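Local coordinates for protein putative hyaluronoglucosaminidase (Clostridium perfringens, PDB 6PWI) that probably hydrolyses N-acetylhexosaminides as a family 84 glycoside hydrolase, this chain being the catalytic part of a longer secreted protein, at residues Y582-G585 against E586-T590. Sequence-based numbering, arbitrary orientation.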
loop_
_atom_site.group_PDB
_atom_site.type_symbol
_atom_site.label_atom_id
_atom_site.label_comp_id
_atom_site.label_asym_id
_atom_site.label_seq_id
_atom_site.Cartn_x
_atom_site.Cartn_y
_atom_site.Cartn_z
ATOM N N TYR A 582 -36.817 19.540 -9.149
ATOM C CA TYR A 582 -35.928 19.668 -10.291
ATOM C C TYR A 582 -34.928 20.795 -10.033
ATOM O O TYR A 582 -33.731 20.631 -10.240
ATOM C CB TYR A 582 -36.729 19.908 -11.571
ATOM C CG TYR A 582 -35.926 19.819 -12.844
ATOM C CD1 TYR A 582 -35.854 18.631 -13.559
ATOM C CD2 TYR A 582 -35.246 20.923 -13.345
ATOM C CE1 TYR A 582 -35.126 18.540 -14.736
ATOM C CE2 TYR A 582 -34.504 20.845 -14.514
ATOM C CZ TYR A 582 -34.442 19.649 -15.210
ATOM O OH TYR A 582 -33.718 19.561 -16.362
ATOM N N VAL A 583 -35.439 21.928 -9.552
ATOM C CA VAL A 583 -34.627 23.093 -9.253
ATOM C C VAL A 583 -33.635 22.763 -8.135
ATOM O O VAL A 583 -32.454 23.093 -8.252
ATOM C CB VAL A 583 -35.508 24.319 -8.945
ATOM C CG1 VAL A 583 -34.715 25.454 -8.315
ATOM C CG2 VAL A 583 -36.218 24.803 -10.206
ATOM N N LEU A 584 -34.107 22.093 -7.071
ATOM C CA LEU A 584 -33.225 21.667 -5.996
ATOM C C LEU A 584 -32.119 20.775 -6.570
ATOM O O LEU A 584 -30.951 20.929 -6.217
ATOM C CB LEU A 584 -34.028 20.974 -4.888
ATOM C CG LEU A 584 -33.227 20.507 -3.667
ATOM C CD1 LEU A 584 -32.361 21.618 -3.085
ATOM C CD2 LEU A 584 -34.135 19.924 -2.592
ATOM N N GLY A 585 -32.490 19.889 -7.502
ATOM C CA GLY A 585 -31.554 18.991 -8.160
ATOM C C GLY A 585 -30.442 19.739 -8.887
ATOM O O GLY A 585 -29.283 19.345 -8.806
ATOM N N GLU A 586 -30.806 20.817 -9.592
ATOM C CA GLU A 586 -29.856 21.618 -10.348
ATOM C C GLU A 586 -28.882 22.332 -9.411
ATOM O O GLU A 586 -27.708 22.472 -9.741
ATOM C CB GLU A 586 -30.583 22.694 -11.151
ATOM C CG GLU A 586 -31.225 22.211 -12.434
ATOM C CD GLU A 586 -32.097 23.302 -13.039
ATOM O OE1 GLU A 586 -33.158 23.592 -12.456
ATOM O OE2 GLU A 586 -31.695 23.890 -14.063
ATOM N N GLU A 587 -29.387 22.811 -8.265
ATOM C CA GLU A 587 -28.602 23.614 -7.339
ATOM C C GLU A 587 -27.572 22.732 -6.643
ATOM O O GLU A 587 -26.442 23.161 -6.421
ATOM C CB GLU A 587 -29.482 24.338 -6.315
ATOM C CG GLU A 587 -30.308 25.470 -6.907
ATOM C CD GLU A 587 -31.433 26.023 -6.035
ATOM O OE1 GLU A 587 -31.743 25.409 -4.982
ATOM O OE2 GLU A 587 -32.004 27.074 -6.412
ATOM N N GLU A 588 -27.972 21.494 -6.329
ATOM C CA GLU A 588 -27.096 20.553 -5.649
ATOM C C GLU A 588 -25.976 20.097 -6.581
ATOM O O GLU A 588 -24.830 19.986 -6.153
ATOM C CB GLU A 588 -27.882 19.385 -5.058
ATOM C CG GLU A 588 -28.866 19.803 -3.983
ATOM C CD GLU A 588 -28.289 20.294 -2.662
ATOM O OE1 GLU A 588 -27.065 20.584 -2.595
ATOM O OE2 GLU A 588 -29.073 20.383 -1.689
ATOM N N TYR A 589 -26.301 19.853 -7.857
ATOM C CA TYR A 589 -25.260 19.475 -8.795
ATOM C C TYR A 589 -24.223 20.591 -8.885
ATOM O O TYR A 589 -23.023 20.313 -8.854
ATOM C CB TYR A 589 -25.791 19.059 -10.171
ATOM C CG TYR A 589 -24.689 18.699 -11.139
ATOM C CD1 TYR A 589 -23.886 17.591 -10.914
ATOM C CD2 TYR A 589 -24.405 19.486 -12.245
ATOM C CE1 TYR A 589 -22.850 17.257 -11.771
ATOM C CE2 TYR A 589 -23.370 19.169 -13.114
ATOM C CZ TYR A 589 -22.590 18.048 -12.876
ATOM O OH TYR A 589 -21.573 17.698 -13.717
ATOM N N THR A 590 -24.685 21.847 -8.990
ATOM C CA THR A 590 -23.758 22.968 -9.065
ATOM C C THR A 590 -22.887 23.005 -7.811
ATOM O O THR A 590 -21.673 23.152 -7.914
ATOM C CB THR A 590 -24.460 24.292 -9.394
ATOM O OG1 THR A 590 -24.742 24.192 -10.787
ATOM C CG2 THR A 590 -23.584 25.508 -9.176
#
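Tyr582, Val583 and Leu584 each meet a glutamate one turn further on, in a local i to i+4 contact within the C-terminal half of helix 575-591. This helix belongs to the helical region that follows the eight-stranded barrel, and it packs against helices 540-572 and 613-623, well away from the predicted catalytic residue. Its backbone is regular α-helix: the amides of Glu586, Glu587, Glu588 and Tyr589 donate hydrogen bonds to the carbonyls of Tyr582, Val583, Leu584 and Gly585, respectively, with Glu588 N 3.0 Å from Leu584 O. Gly585 is the buried residue here, and its carbonyl also accepts a hydrogen bond from Ser559 of helix 540-572.

On the flank beside Tyr563, the extended side chain of Glu586 runs back toward Tyr582. Its OE1 lies 3.5 Å from CD2 of the ring, and ring and carboxylate planes are 60° apart. Chi1 of -79° sets CG of Glu586 beside its own backbone N, which turns the acid toward the preceding turn. The hydroxyl of Tyr582 is hydrogen-bonded to the carbonyl oxygen of Ser621, while its ring meets Tyr563 edge-to-face. Glu587, likewise extended, runs back across the side chain of Val583, bringing its OE2 3.7 Å from Val583 CG1. Glu588 differs in being bent at chi2 (-69°); its side chain runs alongside that of Leu584, and CG approaches Leu584 CD1 at 4.0 Å. The side chain of Tyr589 leads away from this turn and touches Ile614, Ile617 and Lys618 of helix 613-623.

All three carboxylates thus touch carbon atoms of the preceding turn, and the side-chain part of the contact is van der Waals packing. With Glu558 close to Glu588, the local electrostatic potential is probably negative, which could modestly raise the pKa of one of the two acids.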